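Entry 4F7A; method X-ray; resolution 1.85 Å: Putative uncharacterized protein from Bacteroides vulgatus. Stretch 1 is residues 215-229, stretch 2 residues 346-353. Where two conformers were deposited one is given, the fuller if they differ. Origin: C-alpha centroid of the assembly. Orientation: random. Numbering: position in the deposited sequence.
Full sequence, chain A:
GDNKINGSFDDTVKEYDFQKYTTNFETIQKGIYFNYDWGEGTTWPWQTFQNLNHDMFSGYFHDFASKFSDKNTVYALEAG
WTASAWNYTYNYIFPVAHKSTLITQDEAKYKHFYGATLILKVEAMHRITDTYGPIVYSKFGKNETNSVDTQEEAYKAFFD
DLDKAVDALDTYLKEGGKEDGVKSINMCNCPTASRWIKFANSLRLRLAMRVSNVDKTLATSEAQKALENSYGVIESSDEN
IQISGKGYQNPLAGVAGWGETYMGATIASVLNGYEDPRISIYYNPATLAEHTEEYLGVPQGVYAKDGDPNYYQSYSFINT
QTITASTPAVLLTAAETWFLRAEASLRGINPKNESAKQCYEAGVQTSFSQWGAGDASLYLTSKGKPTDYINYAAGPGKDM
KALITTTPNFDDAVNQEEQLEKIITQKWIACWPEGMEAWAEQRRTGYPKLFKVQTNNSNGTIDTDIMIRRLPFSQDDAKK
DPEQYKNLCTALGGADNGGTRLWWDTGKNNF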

ATOM      1  N   ASP A 215     -17.045  -1.078 -10.563  1.00 15.71           N
ATOM      2  CA  ASP A 215     -18.195  -0.187 -10.381  1.00 18.20           C
ATOM      3  C   ASP A 215     -17.882   1.219 -10.878  1.00 16.06           C
ATOM      4  O   ASP A 215     -17.531   2.127 -10.095  1.00 14.41           O
ATOM      5  CB  ASP A 215     -18.619  -0.180  -8.910  1.00 17.58           C
ATOM      6  CG  ASP A 215     -20.013   0.410  -8.686  1.00 21.95           C
ATOM      7  OD1 ASP A 215     -20.487   1.195  -9.515  1.00 16.55           O
ATOM      8  OD2 ASP A 215     -20.634   0.112  -7.639  1.00 21.75           O
ATOM      9  N   LYS A 216     -17.997   1.401 -12.192  1.00 16.36           N
ATOM     10  CA  LYS A 216     -17.631   2.669 -12.802  1.00 16.61           C
ATOM     11  C   LYS A 216     -18.484   3.819 -12.298  1.00 15.90           C
ATOM     12  O   LYS A 216     -17.996   4.951 -12.176  1.00 18.37           O
ATOM     13  CB  LYS A 216     -17.719   2.601 -14.331  1.00 19.98           C
ATOM     14  CG  LYS A 216     -17.251   3.881 -15.023  1.00 26.39           C
ATOM     15  CD  LYS A 216     -17.254   3.721 -16.556  1.00 32.22           C
ATOM     16  CE  LYS A 216     -16.953   5.052 -17.264  1.00 32.95           C
ATOM     17  NZ  LYS A 216     -16.920   4.868 -18.747  1.00 32.64           N
ATOM     18  N   THR A 217     -19.755   3.545 -12.023  1.00 16.88           N
ATOM     19  CA  THR A 217     -20.664   4.573 -11.527  1.00 18.07           C
ATOM     20  C   THR A 217     -20.209   5.126 -10.183  1.00 16.73           C
ATOM     21  O   THR A 217     -20.179   6.324 -10.011  1.00 15.80           O
ATOM     22  CB  THR A 217     -22.102   4.032 -11.404  1.00 19.48           C
ATOM     23  OG1 THR A 217     -22.546   3.656 -12.704  1.00 23.97           O
ATOM     24  CG2 THR A 217     -23.040   5.084 -10.826  1.00 23.98           C
ATOM     25  N   LEU A 218     -19.834   4.249  -9.254  1.00 14.97           N
ATOM     26  CA  LEU A 218     -19.290   4.651  -7.939  1.00 15.94           C
ATOM     27  C   LEU A 218     -17.955   5.360  -8.081  1.00 14.76           C
ATOM     28  O   LEU A 218     -17.735   6.408  -7.466  1.00 17.36           O
ATOM     29  CB  LEU A 218     -19.077   3.426  -7.049  1.00 18.61           C
ATOM     30  CG  LEU A 218     -18.698   3.613  -5.563  1.00 21.27           C
ATOM     31  CD1 LEU A 218     -19.678   4.570  -4.828  1.00 21.20           C
ATOM     32  CD2 LEU A 218     -18.671   2.230  -4.883  1.00 21.92           C
ATOM     33  N   ALA A 219     -17.055   4.782  -8.874  1.00 14.10           N
ATOM     34  CA  ALA A 219     -15.754   5.415  -9.125  1.00 13.26           C
ATOM     35  C   ALA A 219     -15.938   6.838  -9.637  1.00 12.98           C
ATOM     36  O   ALA A 219     -15.214   7.745  -9.234  1.00 14.38           O
ATOM     37  CB  ALA A 219     -14.927   4.580 -10.144  1.00 10.24           C
ATOM     38  N   THR A 220     -16.900   7.023 -10.541  1.00 15.97           N
ATOM     39  CA  THR A 220     -17.129   8.324 -11.174  1.00 14.69           C
ATOM     40  C   THR A 220     -17.605   9.328 -10.134  1.00 15.41           C
ATOM     41  O   THR A 220     -17.066  10.441 -10.054  1.00 13.23           O
ATOM     42  CB  THR A 220     -18.125   8.217 -12.349  1.00 15.90           C
ATOM     43  OG1 THR A 220     -17.643   7.248 -13.301  1.00 13.76           O
ATOM     44  CG2 THR A 220     -18.365   9.597 -13.057  1.00 15.22           C
ATOM     45  N   SER A 221     -18.599   8.931  -9.331  1.00 16.45           N
ATOM     46  CA  SER A 221     -19.166   9.841  -8.335  0.50 16.59           C
ATOM     47  C   SER A 221     -18.141  10.184  -7.254  1.00 15.53           C
ATOM     48  O   SER A 221     -18.051  11.352  -6.831  1.00 14.09           O
ATOM     49  CB  SER A 221     -20.458   9.287  -7.709  0.50 16.74           C
ATOM     50  OG  SER A 221     -20.272   7.984  -7.199  0.50 14.59           O
ATOM     51  N   GLU A 222     -17.366   9.204  -6.818  1.00 15.75           N
ATOM     52  CA  GLU A 222     -16.372   9.451  -5.749  1.00 16.74           C
ATOM     53  C   GLU A 222     -15.152  10.217  -6.270  1.00 16.27           C
ATOM     54  O   GLU A 222     -14.660  11.120  -5.581  1.00 14.93           O
ATOM     55  CB  GLU A 222     -15.963   8.161  -5.040  1.00 15.61           C
ATOM     56  CG  GLU A 222     -17.140   7.470  -4.323  1.00 15.88           C
ATOM     57  CD  GLU A 222     -17.699   8.314  -3.162  1.00 18.23           C
ATOM     58  OE1 GLU A 222     -16.957   9.139  -2.616  1.00 21.29           O
ATOM     59  OE2 GLU A 222     -18.890   8.163  -2.799  1.00 18.25           O
ATOM     60  N   ALA A 223     -14.703   9.921  -7.495  1.00 14.13           N
ATOM     61  CA  ALA A 223     -13.620  10.738  -8.081  1.00 15.63           C
ATOM     62  C   ALA A 223     -14.077  12.173  -8.252  1.00 15.92           C
ATOM     63  O   ALA A 223     -13.288  13.107  -8.047  1.00 15.13           O
ATOM     64  CB  ALA A 223     -13.134  10.173  -9.421  1.00 13.47           C
ATOM     65  N   GLN A 224     -15.351  12.377  -8.594  1.00 14.76           N
ATOM     66  CA  GLN A 224     -15.840  13.737  -8.769  1.00 15.51           C
ATOM     67  C   GLN A 224     -15.812  14.517  -7.469  1.00 15.84           C
ATOM     68  O   GLN A 224     -15.390  15.666  -7.443  1.00 16.03           O
ATOM     69  CB  GLN A 224     -17.251  13.753  -9.343  1.00 17.96           C
ATOM     70  CG  GLN A 224     -17.844  15.148  -9.453  1.00 28.11           C
ATOM     71  CD  GLN A 224     -19.091  15.143 -10.282  1.00 40.63           C
ATOM     72  OE1 GLN A 224     -20.003  14.358 -10.030  1.00 42.82           O
ATOM     73  NE2 GLN A 224     -19.138  16.001 -11.297  1.00 52.24           N
ATOM     74  N   LYS A 225     -16.259  13.873  -6.390  1.00 16.37           N
ATOM     75  CA  LYS A 225     -16.188  14.441  -5.056  1.00 16.72           C
ATOM     76  C   LYS A 225     -14.756  14.746  -4.611  1.00 14.20           C
ATOM     77  O   LYS A 225     -14.501  15.843  -4.080  1.00 14.71           O
ATOM     78  CB  LYS A 225     -16.882  13.527  -4.039  1.00 18.49           C
ATOM     79  CG  LYS A 225     -18.411  13.505  -4.183  1.00 23.55           C
ATOM     80  CD  LYS A 225     -19.134  12.898  -2.949  1.00 32.58           C
ATOM     81  CE  LYS A 225     -18.683  11.521  -2.633  1.00 28.43           C
ATOM     82  NZ  LYS A 225     -19.511  10.799  -1.594  1.00 17.43           N
ATOM     83  N   ALA A 226     -13.851  13.790  -4.826  1.00 12.34           N
ATOM     84  CA  ALA A 226     -12.448  13.938  -4.480  1.00 13.88           C
ATOM     85  C   ALA A 226     -11.792  15.140  -5.148  1.00 14.80           C
ATOM     86  O   ALA A 226     -11.122  15.929  -4.490  1.00 15.03           O
ATOM     87  CB  ALA A 226     -11.670  12.660  -4.821  1.00 12.50           C
ATOM     88  N   LEU A 227     -12.035  15.295  -6.442  1.00 14.30           N
ATOM     89  CA  LEU A 227     -11.336  16.299  -7.231  1.00 15.31           C
ATOM     90  C   LEU A 227     -12.074  17.641  -7.352  1.00 16.69           C
ATOM     91  O   LEU A 227     -11.500  18.594  -7.859  1.00 17.30           O
ATOM     92  CB  LEU A 227     -10.966  15.720  -8.594  1.00 13.71           C
ATOM     93  CG  LEU A 227      -9.861  14.661  -8.531  1.00 15.85           C
ATOM     94  CD1 LEU A 227      -9.769  13.857  -9.853  1.00 12.83           C
ATOM     95  CD2 LEU A 227      -8.511  15.358  -8.177  1.00 11.20           C
ATOM     96  N   GLU A 228     -13.318  17.733  -6.868  1.00 16.37           N
ATOM     97  CA  GLU A 228     -14.011  19.021  -6.817  1.00 17.79           C
ATOM     98  C   GLU A 228     -14.059  19.615  -5.419  1.00 18.76           C
ATOM     99  O   GLU A 228     -14.401  20.764  -5.259  1.00 19.77           O
ATOM    100  CB  GLU A 228     -15.428  18.894  -7.367  1.00 20.75           C
ATOM    101  CG  GLU A 228     -15.435  18.610  -8.852  1.00 27.02           C
ATOM    102  CD  GLU A 228     -16.800  18.745  -9.479  1.00 40.54           C
ATOM    103  OE1 GLU A 228     -17.812  18.382  -8.816  1.00 41.61           O
ATOM    104  OE2 GLU A 228     -16.839  19.202 -10.642  1.00 49.23           O
ATOM    105  N   ASN A 229     -13.738  18.836  -4.400  1.00 18.74           N
ATOM    106  CA  ASN A 229     -13.764  19.386  -3.057  1.00 17.42           C
ATOM    107  C   ASN A 229     -12.793  20.566  -2.995  1.00 17.38           C
ATOM    108  O   ASN A 229     -11.643  20.468  -3.450  1.00 16.67           O
ATOM    109  CB  ASN A 229     -13.459  18.295  -2.036  1.00 18.25           C
ATOM    110  CG  ASN A 229     -13.526  18.803  -0.584  1.00 21.16           C
ATOM    111  OD1 ASN A 229     -12.667  19.544  -0.163  1.00 16.45           O
ATOM    112  ND2 ASN A 229     -14.545  18.389   0.161  1.00 15.55           N
ATOM    113  N   LEU A 346      -7.666   9.262 -18.045  1.00 11.85           N
ATOM    114  CA  LEU A 346      -7.679   8.185 -19.033  1.00 12.33           C
ATOM    115  C   LEU A 346      -9.043   7.503 -19.133  1.00 14.04           C
ATOM    116  O   LEU A 346      -9.476   7.095 -20.231  1.00 13.02           O
ATOM    117  CB  LEU A 346      -6.593   7.155 -18.708  1.00 12.75           C
ATOM    118  CG  LEU A 346      -6.212   6.198 -19.815  1.00 16.09           C
ATOM    119  CD1 LEU A 346      -5.695   6.989 -20.983  1.00 16.06           C
ATOM    120  CD2 LEU A 346      -5.170   5.178 -19.299  1.00 12.51           C
ATOM    121  N   ARG A 347      -9.711   7.360 -17.992  1.00 13.04           N
ATOM    122  CA  ARG A 347     -11.052   6.738 -17.931  1.00 14.82           C
ATOM    123  C   ARG A 347     -12.201   7.707 -18.213  1.00 15.57           C
ATOM    124  O   ARG A 347     -13.376   7.297 -18.237  1.00 16.53           O
ATOM    125  CB  ARG A 347     -11.252   6.109 -16.540  1.00 13.23           C
ATOM    126  CG  ARG A 347     -10.400   4.892 -16.304  1.00 12.29           C
ATOM    127  CD  ARG A 347     -10.551   4.366 -14.893  1.00 13.21           C
ATOM    128  NE  ARG A 347      -9.706   3.202 -14.691  1.00 11.51           N
ATOM    129  CZ  ARG A 347     -10.058   1.940 -14.967  1.00 13.86           C
ATOM    130  NH1 ARG A 347     -11.270   1.637 -15.422  1.00 15.10           N
ATOM    131  NH2 ARG A 347      -9.200   0.968 -14.772  1.00 12.80           N
ATOM    132  N   GLY A 348     -11.889   8.983 -18.436  1.00 14.58           N
ATOM    133  CA  GLY A 348     -12.914  10.001 -18.698  1.00 14.99           C
ATOM    134  C   GLY A 348     -13.726  10.404 -17.475  1.00 14.59           C
ATOM    135  O   GLY A 348     -14.866  10.869 -17.598  1.00 14.35           O
ATOM    136  N   ILE A 349     -13.171  10.214 -16.277  1.00 13.85           N
ATOM    137  CA  ILE A 349     -13.911  10.488 -15.065  1.00 14.58           C
ATOM    138  C   ILE A 349     -13.178  11.468 -14.154  1.00 18.73           C
ATOM    139  O   ILE A 349     -13.427  11.510 -12.948  1.00 18.25           O
ATOM    140  CB  ILE A 349     -14.317   9.165 -14.332  1.00 15.42           C
ATOM    141  CG1 ILE A 349     -13.097   8.348 -13.893  1.00 19.10           C
ATOM    142  CG2 ILE A 349     -15.224   8.321 -15.240  1.00 16.26           C
ATOM    143  CD1 ILE A 349     -13.471   6.971 -13.248  1.00 16.77           C
ATOM    144  N   ASN A 350     -12.292  12.277 -14.740  1.00 16.26           N
ATOM    145  CA  ASN A 350     -11.649  13.357 -14.013  1.00 14.58           C
ATOM    146  C   ASN A 350     -12.436  14.631 -14.294  1.00 14.59           C
ATOM    147  O   ASN A 350     -12.498  15.059 -15.436  1.00 16.95           O
ATOM    148  CB  ASN A 350     -10.191  13.511 -14.476  1.00 14.63           C
ATOM    149  CG  ASN A 350      -9.406  14.472 -13.641  1.00 15.69           C
ATOM    150  OD1 ASN A 350      -9.966  15.361 -13.005  1.00 18.11           O
ATOM    151  ND2 ASN A 350      -8.074  14.316 -13.648  1.00 12.27           N
ATOM    152  N   PRO A 351     -13.016  15.255 -13.256  1.00 15.07           N
ATOM    153  CA  PRO A 351     -13.785  16.491 -13.522  1.00 18.78           C
ATOM    154  C   PRO A 351     -12.913  17.696 -13.852  1.00 21.41           C
ATOM    155  O   PRO A 351     -13.441  18.717 -14.281  1.00 23.46           O
ATOM    156  CB  PRO A 351     -14.525  16.721 -12.205  1.00 20.55           C
ATOM    157  CG  PRO A 351     -13.550  16.195 -11.153  1.00 18.34           C
ATOM    158  CD  PRO A 351     -12.960  14.949 -11.819  1.00 16.14           C
ATOM    159  N   LYS A 352     -11.599  17.610 -13.631  1.00 19.16           N
ATOM    160  CA  LYS A 352     -10.709  18.734 -13.929  1.00 21.17           C
ATOM    161  C   LYS A 352     -10.332  18.728 -15.392  1.00 21.71           C
ATOM    162  O   LYS A 352     -10.313  17.681 -16.025  1.00 18.26           O
ATOM    163  CB  LYS A 352      -9.434  18.630 -13.103  1.00 21.88           C
ATOM    164  CG  LYS A 352      -9.656  18.718 -11.604  1.00 26.94           C
ATOM    165  CD  LYS A 352      -8.337  18.646 -10.855  1.00 23.27           C
ATOM    166  CE  LYS A 352      -8.493  18.992  -9.388  1.00 26.09           C
ATOM    167  NZ  LYS A 352      -8.721  20.445  -9.160  1.00 20.64           N
ATOM    168  N   ASN A 353      -9.953  19.890 -15.893  1.00 22.96           N
ATOM    169  CA  ASN A 353      -9.524  20.042 -17.271  1.00 25.47           C
ATOM    170  C   ASN A 353      -8.035  19.718 -17.406  1.00 24.64           C
ATOM    171  O   ASN A 353      -7.205  20.618 -17.544  1.00 23.47           O
ATOM    172  CB  ASN A 353      -9.794  21.481 -17.751  1.00 27.12           C
ATOM    173  CG  ASN A 353     -11.273  21.889 -17.625  1.00 36.94           C
ATOM    174  OD1 ASN A 353     -12.171  21.057 -17.762  1.00 43.38           O
ATOM    175  ND2 ASN A 353     -11.523  23.195 -17.384  1.00 44.24           N
TER
HETATM  176  O   HOH W   1     -13.961   4.646 -18.314  1.00 35.28           O
HETATM  177  O   HOH W   2     -16.067   7.545 -19.127  1.00 38.09           O
HETATM  178  O   HOH W   3     -15.814  11.994 -11.931  1.00 16.44           O
HETATM  179  O   HOH W   4     -11.693  20.870  -9.627  1.00 32.21           O

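The contact sets one helix, residues 216-228, against an irregular segment that follows the end of another. No direct hydrogen bond crosses it; 470 Å² is buried, both sides summed, and the polar links run through water. The CA register places Thr220 opposite Ile349 (CA to CA 5.5 Å) and Gln224 opposite Pro351 (CA to CA 5.9 Å), about one helical turn apart.

Ile349 buries the most area. Its CA-to-CB bond points toward the helix, and with chi1 p (62°) and chi2 t its CD1 lies 4.2 Å from Ala219 CB, while its CG2 lies 3.3 Å from Thr220 OG1. Thr220 has chi1 m (-56°), which carries OG1 back along the helix to donate to Lys216 O at 2.6 Å. That hydroxyl is thus satisfied within its own helix, and its approach to the Ile349 methyl is packing alone.

Ala223 points its CB toward the segment, 3.8 Å from Ile349 O. Water 3 donates to both Ile349 O (2.6 Å) and Thr220 O (2.7 Å), joining two backbones.

Lys216 starts sideways, but four t torsions extend it until NZ is 4.3 Å from Arg347 O, too far for direct bonding. Waters 1 and 2 fill the gap, each accepting from Lys216 NZ (3.0 and 2.8 Å) and donating to Arg347 O (2.7 and 2.8 Å).

At the other end, the backbone of Leu227 places CB 3.7 Å from Pro351 CG, in the C-gamma-endo ring; its rotamer (chi1 m, chi2 t) governs the atoms beyond CB, including CD1, 3.5 Å from Asn350 OD1. Asn350 points away at CB, yet chi1 t and chi2 -24° bring OD1 to 2.8 Å from Lys352 N, which donates to it at 158°. Lys352 turns at chi4 (m, -73°), with CE 3.4 Å from Leu227 O, and water 4 bridges Lys352 NZ (3.0 Å) to Leu227 O (2.9 Å).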